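Local atomic coordinates of sensor protein KdpD (Escherichia coli, PDB entry 4Y2F), a protein that probably senses potassium limitation as a histidine kinase and passes phosphate to a partner response regulator, the part solved here being its GAF domain. Residues Q27-T32 and V102-G107; Q38-D43 and T58-A63; D62-W67 and L73-G78; Q66-K71 and I89-S94. All blocks are in the same frame, centred on the assembly; numbering follows the deposited sequence.

Contact 1: residues Q27-T32 and V102-G107; sequences QFIAST and VVVEPG
I29, on helix 18-33, reaches the strand 97-106 with two separate methyls, each meeting a different valine. Its ethyl branch starts beside the backbone N (chi1 -68°) and runs on extended, carrying CD1 along the strand to within 4.2 Å of V102 CG2. The other branch, CG2, lies anti to the backbone N and meets V104 CG2, also at 4.2 Å. One isoleucine thus spans an i, i+2 pair of strand residues, and the fork of the side chain is matched to their spacing. The two valines offer methyls of the same name from different rotamers: in V102 (chi1 63°) CG2 is the branch anti to the backbone N, whereas in V104 (chi1 -178°) CG1 takes that place and CG2 is turned to lie beside the N. All three residues are buried, and both distances are ordinary apolar contacts with no sign of compression. S37 of strand 35-42 also touches I29, while L112 of helix 109-112 also touches V104. V103, on the opposite face of the strand, touches M57 and W60. Alternating strand side chains under a flanking helix are the layered packing expected of a GAF domain, in which helices cover a central antiparallel sheet.

Contact 2: residues Q38-D43 and T58-A63; sequences QVLLPD and TPWDDA
W60 lies across Q38 and L40, neighbours on one face of strand 35-42. From CB, a chi1 of 58° sets CG between the backbone N and the carbonyl carbon, and the indole reaches over to the strand. On the pyrrole side, CD1 packs on A65 of helix 62-71, and NE1 comes 3.9 Å from L40 CD1. CZ2 sits by the second leucine methyl, 4.0 Å from L40 CD2, the two side chains running past each other in opposite directions. On the benzo side, CE3 packs on V103 of the adjacent strand 97-106, and the far corner, CH2, is met by Q38 CG at 3.8 Å. The indole thus covers part of the sheet face turned away from helix 18-33, where the chain enters helix 62-71 of this GAF domain. Without the indole, as with a serine here, L40 and the aliphatic part of Q38 would probably lose their cover, and a gap would open beneath the helix start. Q38 crosses the indole at about a right angle, its amide plane 47° from the ring. Bent at chi2, it returns to its own strand, and NE2 donates to V39 O at 3.0 Å in a nearly straight bond (172°). At the helix start, D61 is the N-cap: its OD2 accepts from I64 N and, weakly, from A63 N.

Contact 3: residues D62-W67 and L73-G78; sequences DAIAQW and LPAGAG
W67 and I64, one helical turn apart, bear on A75 and the residues just before it. The methyl of A75 is shared: its CB lies 3.9 Å from I64 CG2 and 4.1 Å from W67 CZ3, so the short side chain is met by both larger ones. The remaining contacts belong to the outer corner of the indole. CZ3 approaches P74 O at 3.7 Å, with the oxygen at the ring edge and in its plane, a contact of the polarised C-H edge with a carbonyl that is not a hydrogen bond. Next to it, CH2 rests against L73, 3.9 Å from CB and 4.1 Å from CD1. W67 reaches this position because CG is turned anti to the backbone N (chi1 174°), which carries the ring out from the flank of the helix so that its far corner touches L73, P74 and A75. Replacing W67 by an alanine is likely to deprive L73 of its aromatic partner and leave the A75 methyl with I64 as its one remaining neighbour across the contact, so that the loop before the strand is less firmly held. In the next shell, L82 touches I64 and T81 touches W67, while Q66, on another side of the helix, bonds through its amide to G46 O and L48 N. Strand 75-76 is the last in the sheet within this chain; A75 pairs by backbone with I89 of strand 88-94, and helix 62-71 packs over that edge while P74 turns to L90 and P91.

Contact 4: residues Q66-K71 and I89-S94; sequences QWSFDK and ILPLKS
S68 against I89 and P91 is a small, buried helix-on-sheet contact, in which helix 62-71 lies over strand 88-94 in the GAF domain. The evidence is a short set of close approaches by one side chain: S68 OG is 3.5 Å from I89 CG2 and 3.9 Å from P91 CD, and S68 CB is 3.7 Å from the same isoleucine methyl. With OG anti to the backbone N (chi1 174°), the hydroxyl swings out to the strand, while its hydrogen-bonding partner is L73 O, just beyond the helix. L101 of strand 97-106 also touches S68. Farther along, a water links the segments, donating to K71 O at 2.8 Å, though other acceptors compete, and accepting from K93 NZ at 3.1 Å. K93 NZ also bonds to G72 O. Two features follow from this chemistry. The serine hydroxyl can lie against hydrocarbon because a backbone carbonyl satisfies it, and the ammonium of K93 sits where carbonyls at the helix C-terminus would be expected to favour a positive charge.

The four contacts divide between the two faces of one antiparallel sheet. Contact 1 packs helix 18-33 on one face; contacts 2, 3 and 4 all use helix 62-71 or its start on the other. Contacts 3 and 4 have centres about 7 Å apart and are joined by A75 O to I89 N at 2.8 Å. Contact 2 lies about 9 Å from contact 3, centre to centre, and meets contact 4 where P42 CG is 3.6 Å from F69 CZ. Contacts 1 and 4 are on opposite sides of the chain centre, about 17 Å apart between centres, yet V102 O and L90 N are 2.9 Å apart. V103 N to Q38 O, also 2.9 Å, ties contact 1 to contact 2.

Contact 1: residues Q27-T32 and V102-G107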
loop_
_atom_site.group_PDB
_atom_site.type_symbol
_atom_site.label_atom_id
_atom_site.label_comp_id
_atom_site.label_asym_id
_atom_site.label_seq_id
_atom_site.Cartn_x
_atom_site.Cartn_y
_atom_site.Cartn_z
ATOM N N GLN A 27 -4.642 -1.652 -16.062
ATOM C CA GLN A 27 -5.998 -2.194 -16.073
ATOM C C GLN A 27 -6.838 -1.564 -14.973
ATOM O O GLN A 27 -7.962 -1.099 -15.211
ATOM C CB GLN A 27 -5.926 -3.710 -15.884
ATOM C CG GLN A 27 -7.269 -4.426 -15.763
ATOM C CD GLN A 27 -7.108 -5.897 -15.441
ATOM O OE1 GLN A 27 -6.631 -6.675 -16.268
ATOM N NE2 GLN A 27 -7.496 -6.285 -14.239
ATOM N N PHE A 28 -6.292 -1.510 -13.760
ATOM C CA PHE A 28 -7.085 -1.049 -12.629
ATOM C C PHE A 28 -7.219 0.467 -12.610
ATOM O O PHE A 28 -8.276 1.000 -12.252
ATOM C CB PHE A 28 -6.487 -1.564 -11.317
ATOM C CG PHE A 28 -6.902 -2.962 -10.968
ATOM C CD1 PHE A 28 -8.015 -3.181 -10.166
ATOM C CD2 PHE A 28 -6.198 -4.055 -11.442
ATOM C CE1 PHE A 28 -8.412 -4.465 -9.846
ATOM C CE2 PHE A 28 -6.589 -5.350 -11.122
ATOM C CZ PHE A 28 -7.700 -5.551 -10.315
ATOM N N ILE A 29 -6.163 1.194 -12.978
ATOM C CA ILE A 29 -6.299 2.645 -13.013
ATOM C C ILE A 29 -7.290 3.056 -14.102
ATOM O O ILE A 29 -8.126 3.946 -13.897
ATOM C CB ILE A 29 -4.920 3.325 -13.131
ATOM C CG1 ILE A 29 -4.122 3.102 -11.838
ATOM C CG2 ILE A 29 -5.066 4.805 -13.431
ATOM C CD1 ILE A 29 -2.634 3.368 -11.943
ATOM N N ALA A 30 -7.253 2.378 -15.256
ATOM C CA ALA A 30 -8.211 2.646 -16.330
ATOM C C ALA A 30 -9.640 2.434 -15.878
ATOM O O ALA A 30 -10.513 3.270 -16.138
ATOM C CB ALA A 30 -7.958 1.731 -17.523
ATOM N N SER A 31 -9.903 1.316 -15.206
ATOM C CA SER A 31 -11.257 0.992 -14.789
ATOM C C SER A 31 -11.720 1.892 -13.645
ATOM O O SER A 31 -12.815 2.461 -13.697
ATOM C CB SER A 31 -11.322 -0.489 -14.401
ATOM O OG SER A 31 -12.488 -0.777 -13.663
ATOM N N THR A 32 -10.896 2.034 -12.599
ATOM C CA THR A 32 -11.321 2.764 -11.410
ATOM C C THR A 32 -11.461 4.255 -11.688
ATOM O O THR A 32 -12.356 4.909 -11.143
ATOM C CB THR A 32 -10.300 2.547 -10.292
ATOM O OG1 THR A 32 -10.229 1.142 -10.003
ATOM C CG2 THR A 32 -10.661 3.329 -9.034
ATOM N N VAL A 102 3.411 7.049 -13.603
ATOM C CA VAL A 102 2.214 6.739 -14.372
ATOM C C VAL A 102 1.688 8.035 -14.979
ATOM O O VAL A 102 1.616 9.073 -14.301
ATOM C CB VAL A 102 1.162 5.966 -13.549
ATOM C CG1 VAL A 102 0.658 6.795 -12.366
ATOM C CG2 VAL A 102 0.015 5.479 -14.440
ATOM N N VAL A 103 1.397 7.991 -16.268
ATOM C CA VAL A 103 0.710 9.078 -16.959
ATOM C C VAL A 103 -0.759 8.676 -17.017
ATOM O O VAL A 103 -1.085 7.568 -17.468
ATOM C CB VAL A 103 1.279 9.292 -18.369
ATOM C CG1 VAL A 103 0.560 10.465 -19.041
ATOM C CG2 VAL A 103 2.782 9.561 -18.305
ATOM N N VAL A 104 -1.638 9.547 -16.519
ATOM C CA VAL A 104 -3.074 9.267 -16.431
ATOM C C VAL A 104 -3.823 10.320 -17.242
ATOM O O VAL A 104 -3.773 11.509 -16.899
ATOM C CB VAL A 104 -3.562 9.270 -14.973
ATOM C CG1 VAL A 104 -5.029 8.928 -14.913
ATOM C CG2 VAL A 104 -2.745 8.284 -14.125
ATOM N N GLU A 105 -4.543 9.876 -18.271
ATOM C CA GLU A 105 -5.331 10.771 -19.118
ATOM C C GLU A 105 -6.803 10.396 -19.000
ATOM O O GLU A 105 -7.233 9.402 -19.601
ATOM C CB GLU A 105 -4.872 10.677 -20.571
ATOM C CG GLU A 105 -5.528 11.753 -21.411
ATOM C CD GLU A 105 -5.126 11.686 -22.866
ATOM O OE1 GLU A 105 -4.213 10.900 -23.212
ATOM O OE2 GLU A 105 -5.744 12.416 -23.675
ATOM N N PRO A 106 -7.603 11.151 -18.251
ATOM C CA PRO A 106 -8.997 10.752 -18.024
ATOM C C PRO A 106 -9.900 11.158 -19.175
ATOM O O PRO A 106 -9.643 12.123 -19.896
ATOM C CB PRO A 106 -9.362 11.558 -16.775
ATOM C CG PRO A 106 -8.572 12.824 -16.912
ATOM C CD PRO A 106 -7.251 12.389 -17.522
ATOM N N GLY A 107 -11.024 10.465 -19.286
ATOM C CA GLY A 107 -12.049 10.908 -20.218
ATOM C C GLY A 107 -12.645 12.241 -19.818
ATOM O O GLY A 107 -13.051 13.027 -20.687
#

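Contact 2: residues Q38-D43 and T58-A63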
loop_
_atom_site.group_PDB
_atom_site.type_symbol
_atom_site.label_atom_id
_atom_site.label_comp_id
_atom_site.label_asym_id
_atom_site.label_seq_id
_atom_site.Cartn_x
_atom_site.Cartn_y
_atom_site.Cartn_z
ATOM N N GLN A 38 -0.484 4.947 -18.729
ATOM C CA GLN A 38 0.743 4.279 -19.129
ATOM C C GLN A 38 1.735 4.382 -17.982
ATOM O O GLN A 38 2.045 5.489 -17.519
ATOM C CB GLN A 38 1.335 5.008 -20.329
ATOM C CG GLN A 38 2.698 4.495 -20.719
ATOM C CD GLN A 38 2.605 3.188 -21.453
ATOM O OE1 GLN A 38 2.017 3.120 -22.526
ATOM N NE2 GLN A 38 3.176 2.132 -20.876
ATOM N N VAL A 39 2.223 3.235 -17.529
ATOM C CA VAL A 39 3.313 3.168 -16.567
ATOM C C VAL A 39 4.635 3.224 -17.323
ATOM O O VAL A 39 4.812 2.546 -18.348
ATOM C CB VAL A 39 3.195 1.897 -15.706
ATOM C CG1 VAL A 39 4.475 1.644 -14.910
ATOM C CG2 VAL A 39 1.993 2.016 -14.759
ATOM N N LEU A 40 5.548 4.055 -16.820
ATOM C CA LEU A 40 6.889 4.228 -17.367
ATOM C C LEU A 40 7.901 3.803 -16.311
ATOM O O LEU A 40 7.810 4.225 -15.153
ATOM C CB LEU A 40 7.114 5.704 -17.710
ATOM C CG LEU A 40 6.095 6.311 -18.683
ATOM C CD1 LEU A 40 6.361 7.805 -18.898
ATOM C CD2 LEU A 40 6.133 5.567 -19.994
ATOM N N LEU A 41 8.882 2.993 -16.717
ATOM C CA LEU A 41 9.866 2.441 -15.799
ATOM C C LEU A 41 11.272 2.807 -16.258
ATOM O O LEU A 41 11.532 2.875 -17.467
ATOM C CB LEU A 41 9.742 0.912 -15.722
ATOM C CG LEU A 41 8.370 0.435 -15.233
ATOM C CD1 LEU A 41 8.297 -1.072 -15.238
ATOM C CD2 LEU A 41 8.059 0.985 -13.840
ATOM N N PRO A 42 12.198 3.050 -15.330
ATOM C CA PRO A 42 13.572 3.381 -15.729
ATOM C C PRO A 42 14.304 2.172 -16.289
ATOM O O PRO A 42 14.115 1.038 -15.844
ATOM C CB PRO A 42 14.218 3.842 -14.417
ATOM C CG PRO A 42 13.414 3.156 -13.342
ATOM C CD PRO A 42 12.006 3.130 -13.871
ATOM N N ASP A 43 15.161 2.432 -17.274
ATOM C CA ASP A 43 16.061 1.407 -17.790
ATOM C C ASP A 43 17.363 1.420 -16.988
ATOM O O ASP A 43 17.443 2.017 -15.910
ATOM C CB ASP A 43 16.251 1.540 -19.304
ATOM C CG ASP A 43 16.956 2.833 -19.714
ATOM O OD1 ASP A 43 17.650 3.454 -18.881
ATOM O OD2 ASP A 43 16.821 3.224 -20.895
ATOM N N THR A 58 -2.972 10.993 -25.620
ATOM C CA THR A 58 -2.311 12.144 -26.212
ATOM C C THR A 58 -0.827 12.081 -25.854
ATOM O O THR A 58 -0.467 11.650 -24.758
ATOM C CB THR A 58 -2.919 13.436 -25.657
ATOM O OG1 THR A 58 -4.343 13.320 -25.612
ATOM C CG2 THR A 58 -2.576 14.610 -26.560
ATOM N N PRO A 59 0.065 12.480 -26.765
ATOM C CA PRO A 59 1.498 12.441 -26.438
ATOM C C PRO A 59 1.842 13.409 -25.315
ATOM O O PRO A 59 1.398 14.559 -25.307
ATOM C CB PRO A 59 2.180 12.874 -27.741
ATOM C CG PRO A 59 1.179 12.712 -28.796
ATOM C CD PRO A 59 -0.186 12.776 -28.184
ATOM N N TRP A 60 2.656 12.941 -24.381
ATOM C CA TRP A 60 3.173 13.773 -23.303
ATOM C C TRP A 60 4.617 14.141 -23.600
ATOM O O TRP A 60 5.251 13.601 -24.511
ATOM C CB TRP A 60 3.084 13.053 -21.955
ATOM C CG TRP A 60 3.808 11.762 -21.941
ATOM C CD1 TRP A 60 5.129 11.557 -21.656
ATOM C CD2 TRP A 60 3.258 10.484 -22.239
ATOM N NE1 TRP A 60 5.430 10.224 -21.754
ATOM C CE2 TRP A 60 4.298 9.541 -22.113
ATOM C CE3 TRP A 60 1.982 10.036 -22.592
ATOM C CZ2 TRP A 60 4.104 8.178 -22.330
ATOM C CZ3 TRP A 60 1.787 8.678 -22.788
ATOM C CH2 TRP A 60 2.843 7.766 -22.661
ATOM N N ASP A 61 5.134 15.091 -22.829
ATOM C CA ASP A 61 6.507 15.530 -23.019
ATOM C C ASP A 61 7.442 14.554 -22.313
ATOM O O ASP A 61 7.381 14.402 -21.087
ATOM C CB ASP A 61 6.693 16.951 -22.494
ATOM C CG ASP A 61 8.078 17.500 -22.781
ATOM O OD1 ASP A 61 8.200 18.442 -23.596
ATOM O OD2 ASP A 61 9.052 16.987 -22.200
ATOM N N ASP A 62 8.295 13.883 -23.096
ATOM C CA ASP A 62 9.202 12.884 -22.535
ATOM C C ASP A 62 10.148 13.491 -21.514
ATOM O O ASP A 62 10.473 12.852 -20.506
ATOM C CB ASP A 62 10.035 12.241 -23.644
ATOM C CG ASP A 62 9.201 11.456 -24.636
ATOM O OD1 ASP A 62 8.158 10.895 -24.238
ATOM O OD2 ASP A 62 9.602 11.393 -25.817
ATOM N N ALA A 63 10.609 14.718 -21.754
ATOM C CA ALA A 63 11.583 15.317 -20.853
ATOM C C ALA A 63 10.945 15.792 -19.555
ATOM O O ALA A 63 11.590 15.736 -18.502
ATOM C CB ALA A 63 12.328 16.453 -21.560
#

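Contact 3: residues D62-W67 and L73-G78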
loop_
_atom_site.group_PDB
_atom_site.type_symbol
_atom_site.label_atom_id
_atom_site.label_comp_id
_atom_site.label_asym_id
_atom_site.label_seq_id
_atom_site.Cartn_x
_atom_site.Cartn_y
_atom_site.Cartn_z
ATOM N N ASP A 62 8.295 13.883 -23.096
ATOM C CA ASP A 62 9.202 12.884 -22.535
ATOM C C ASP A 62 10.148 13.491 -21.514
ATOM O O ASP A 62 10.473 12.852 -20.506
ATOM C CB ASP A 62 10.035 12.241 -23.644
ATOM C CG ASP A 62 9.201 11.456 -24.636
ATOM O OD1 ASP A 62 8.158 10.895 -24.238
ATOM O OD2 ASP A 62 9.602 11.393 -25.817
ATOM N N ALA A 63 10.609 14.718 -21.754
ATOM C CA ALA A 63 11.583 15.317 -20.853
ATOM C C ALA A 63 10.945 15.792 -19.555
ATOM O O ALA A 63 11.590 15.736 -18.502
ATOM C CB ALA A 63 12.328 16.453 -21.560
ATOM N N ILE A 64 9.688 16.240 -19.600
ATOM C CA ILE A 64 8.982 16.585 -18.373
ATOM C C ILE A 64 8.658 15.328 -17.571
ATOM O O ILE A 64 8.761 15.320 -16.336
ATOM C CB ILE A 64 7.740 17.446 -18.678
ATOM C CG1 ILE A 64 8.159 18.719 -19.426
ATOM C CG2 ILE A 64 6.982 17.774 -17.402
ATOM C CD1 ILE A 64 9.081 19.615 -18.623
ATOM N N ALA A 65 8.309 14.236 -18.263
ATOM C CA ALA A 65 8.169 12.952 -17.580
ATOM C C ALA A 65 9.471 12.568 -16.886
ATOM O O ALA A 65 9.474 12.188 -15.706
ATOM C CB ALA A 65 7.740 11.881 -18.578
ATOM N N GLN A 66 10.600 12.684 -17.596
ATOM C CA GLN A 66 11.883 12.400 -16.963
ATOM C C GLN A 66 12.119 13.310 -15.759
ATOM O O GLN A 66 12.638 12.860 -14.728
ATOM C CB GLN A 66 13.022 12.524 -17.982
ATOM C CG GLN A 66 14.362 11.959 -17.502
ATOM C CD GLN A 66 14.355 10.446 -17.351
ATOM O OE1 GLN A 66 13.934 9.717 -18.255
ATOM N NE2 GLN A 66 14.826 9.964 -16.200
ATOM N N TRP A 67 11.752 14.595 -15.873
ATOM C CA TRP A 67 11.885 15.533 -14.754
ATOM C C TRP A 67 11.082 15.066 -13.545
ATOM O O TRP A 67 11.568 15.103 -12.405
ATOM C CB TRP A 67 11.414 16.925 -15.184
ATOM C CG TRP A 67 11.375 17.954 -14.053
ATOM C CD1 TRP A 67 12.383 18.797 -13.676
ATOM C CD2 TRP A 67 10.267 18.251 -13.187
ATOM N NE1 TRP A 67 11.976 19.591 -12.629
ATOM C CE2 TRP A 67 10.685 19.269 -12.303
ATOM C CE3 TRP A 67 8.969 17.741 -13.059
ATOM C CZ2 TRP A 67 9.852 19.790 -11.311
ATOM C CZ3 TRP A 67 8.142 18.263 -12.070
ATOM C CH2 TRP A 67 8.585 19.280 -11.217
ATOM N N LEU A 73 8.419 14.329 -8.292
ATOM C CA LEU A 73 7.394 15.348 -8.170
ATOM C C LEU A 73 6.396 15.187 -9.306
ATOM O O LEU A 73 6.784 14.862 -10.434
ATOM C CB LEU A 73 8.008 16.756 -8.258
ATOM C CG LEU A 73 8.778 17.224 -7.020
ATOM C CD1 LEU A 73 9.517 18.525 -7.318
ATOM C CD2 LEU A 73 7.835 17.408 -5.832
ATOM N N PRO A 74 5.113 15.409 -9.044
ATOM C CA PRO A 74 4.121 15.337 -10.118
ATOM C C PRO A 74 4.233 16.531 -11.063
ATOM O O PRO A 74 4.779 17.588 -10.721
ATOM C CB PRO A 74 2.795 15.378 -9.356
ATOM C CG PRO A 74 3.097 16.196 -8.167
ATOM C CD PRO A 74 4.507 15.785 -7.760
ATOM N N ALA A 75 3.721 16.327 -12.277
ATOM C CA ALA A 75 3.612 17.373 -13.281
ATOM C C ALA A 75 2.277 17.172 -14.000
ATOM O O ALA A 75 1.549 16.192 -13.776
ATOM C CB ALA A 75 4.823 17.350 -14.218
ATOM N N GLY A 76 1.948 18.086 -14.876
ATOM C CA GLY A 76 0.687 18.002 -15.551
ATOM C C GLY A 76 -0.403 18.649 -14.726
ATOM O O GLY A 76 -0.170 19.485 -13.847
ATOM N N ALA A 77 -1.623 18.245 -15.035
ATOM C CA ALA A 77 -2.793 18.850 -14.405
ATOM C C ALA A 77 -2.726 18.750 -12.885
ATOM O O ALA A 77 -2.361 17.715 -12.324
ATOM C CB ALA A 77 -4.064 18.161 -14.915
ATOM N N GLY A 78 -3.102 19.846 -12.222
ATOM C CA GLY A 78 -3.047 19.899 -10.779
ATOM C C GLY A 78 -1.725 20.366 -10.217
ATOM O O GLY A 78 -1.585 20.438 -8.988
#

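Contact 4: residues Q66-K71 and I89-S94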
loop_
_atom_site.group_PDB
_atom_site.type_symbol
_atom_site.label_atom_id
_atom_site.label_comp_id
_atom_site.label_asym_id
_atom_site.label_seq_id
_atom_site.Cartn_x
_atom_site.Cartn_y
_atom_site.Cartn_z
ATOM N N GLN A 66 10.600 12.684 -17.596
ATOM C CA GLN A 66 11.883 12.400 -16.963
ATOM C C GLN A 66 12.119 13.310 -15.759
ATOM O O GLN A 66 12.638 12.860 -14.728
ATOM C CB GLN A 66 13.022 12.524 -17.982
ATOM C CG GLN A 66 14.362 11.959 -17.502
ATOM C CD GLN A 66 14.355 10.446 -17.351
ATOM O OE1 GLN A 66 13.934 9.717 -18.255
ATOM N NE2 GLN A 66 14.826 9.964 -16.200
ATOM N N TRP A 67 11.752 14.595 -15.873
ATOM C CA TRP A 67 11.885 15.533 -14.754
ATOM C C TRP A 67 11.082 15.066 -13.545
ATOM O O TRP A 67 11.568 15.103 -12.405
ATOM C CB TRP A 67 11.414 16.925 -15.184
ATOM C CG TRP A 67 11.375 17.954 -14.053
ATOM C CD1 TRP A 67 12.383 18.797 -13.676
ATOM C CD2 TRP A 67 10.267 18.251 -13.187
ATOM N NE1 TRP A 67 11.976 19.591 -12.629
ATOM C CE2 TRP A 67 10.685 19.269 -12.303
ATOM C CE3 TRP A 67 8.969 17.741 -13.059
ATOM C CZ2 TRP A 67 9.852 19.790 -11.311
ATOM C CZ3 TRP A 67 8.142 18.263 -12.070
ATOM C CH2 TRP A 67 8.585 19.280 -11.217
ATOM N N SER A 68 9.836 14.638 -13.776
ATOM C CA SER A 68 8.991 14.159 -12.692
ATOM C C SER A 68 9.618 12.954 -11.997
ATOM O O SER A 68 9.607 12.865 -10.758
ATOM C CB SER A 68 7.619 13.815 -13.277
ATOM O OG SER A 68 6.755 13.207 -12.327
ATOM N N PHE A 69 10.154 12.013 -12.780
ATOM C CA PHE A 69 10.799 10.833 -12.211
ATOM C C PHE A 69 12.064 11.207 -11.450
ATOM O O PHE A 69 12.318 10.701 -10.349
ATOM C CB PHE A 69 11.129 9.837 -13.326
ATOM C CG PHE A 69 11.953 8.664 -12.869
ATOM C CD1 PHE A 69 11.358 7.609 -12.198
ATOM C CD2 PHE A 69 13.323 8.621 -13.096
ATOM C CE1 PHE A 69 12.106 6.533 -11.767
ATOM C CE2 PHE A 69 14.084 7.544 -12.670
ATOM C CZ PHE A 69 13.478 6.499 -11.998
ATOM N N ASP A 70 12.885 12.079 -12.039
ATOM C CA ASP A 70 14.156 12.442 -11.423
ATOM C C ASP A 70 13.945 13.181 -10.107
ATOM O O ASP A 70 14.698 12.976 -9.147
ATOM C CB ASP A 70 14.970 13.310 -12.382
ATOM C CG ASP A 70 15.520 12.530 -13.578
ATOM O OD1 ASP A 70 15.553 11.285 -13.538
ATOM O OD2 ASP A 70 15.945 13.177 -14.559
ATOM N N LYS A 71 12.939 14.057 -10.051
ATOM C CA LYS A 71 12.673 14.887 -8.881
ATOM C C LYS A 71 11.682 14.254 -7.912
ATOM O O LYS A 71 11.546 14.745 -6.785
ATOM C CB LYS A 71 12.124 16.256 -9.311
ATOM C CG LYS A 71 13.044 17.035 -10.246
ATOM C CD LYS A 71 14.473 16.960 -9.760
ATOM C CE LYS A 71 15.403 17.861 -10.553
ATOM N NZ LYS A 71 16.802 17.670 -10.088
ATOM N N ILE A 89 1.008 13.544 -14.672
ATOM C CA ILE A 89 2.236 12.760 -14.631
ATOM C C ILE A 89 2.541 12.553 -13.151
ATOM O O ILE A 89 2.832 13.518 -12.428
ATOM C CB ILE A 89 3.392 13.480 -15.330
ATOM C CG1 ILE A 89 3.090 13.633 -16.820
ATOM C CG2 ILE A 89 4.670 12.689 -15.148
ATOM C CD1 ILE A 89 4.208 14.368 -17.562
ATOM N N LEU A 90 2.470 11.299 -12.689
ATOM C CA LEU A 90 2.518 11.001 -11.253
ATOM C C LEU A 90 3.684 10.082 -10.917
ATOM O O LEU A 90 3.784 8.973 -11.477
ATOM C CB LEU A 90 1.200 10.373 -10.787
ATOM C CG LEU A 90 -0.007 11.274 -11.041
ATOM C CD1 LEU A 90 -1.267 10.511 -10.700
ATOM C CD2 LEU A 90 0.074 12.558 -10.229
ATOM N N PRO A 91 4.565 10.468 -10.010
ATOM C CA PRO A 91 5.621 9.539 -9.591
ATOM C C PRO A 91 5.068 8.382 -8.774
ATOM O O PRO A 91 4.155 8.538 -7.957
ATOM C CB PRO A 91 6.554 10.417 -8.755
ATOM C CG PRO A 91 5.691 11.539 -8.273
ATOM C CD PRO A 91 4.687 11.790 -9.377
ATOM N N LEU A 92 5.616 7.197 -9.032
ATOM C CA LEU A 92 5.302 6.004 -8.244
ATOM C C LEU A 92 6.354 5.909 -7.149
ATOM O O LEU A 92 7.438 5.353 -7.356
ATOM C CB LEU A 92 5.316 4.774 -9.140
ATOM C CG LEU A 92 4.378 4.928 -10.337
ATOM C CD1 LEU A 92 4.560 3.785 -11.323
ATOM C CD2 LEU A 92 2.916 5.017 -9.883
ATOM N N LYS A 93 6.042 6.448 -5.973
ATOM C CA LYS A 93 7.028 6.630 -4.923
ATOM C C LYS A 93 6.724 5.745 -3.728
ATOM O O LYS A 93 5.565 5.596 -3.326
ATOM C CB LYS A 93 7.040 8.069 -4.415
ATOM C CG LYS A 93 7.277 9.109 -5.460
ATOM C CD LYS A 93 7.313 10.495 -4.835
ATOM C CE LYS A 93 8.560 10.704 -4.002
ATOM N NZ LYS A 93 8.757 12.156 -3.669
ATOM N N SER A 94 7.770 5.172 -3.158
ATOM C CA SER A 94 7.683 4.541 -1.850
ATOM C C SER A 94 8.718 5.232 -0.980
ATOM O O SER A 94 9.922 5.142 -1.251
ATOM C CB SER A 94 7.948 3.046 -1.941
ATOM O OG SER A 94 7.930 2.485 -0.645
HETATM O O HOH W 1 10.567 14.552 -4.209
#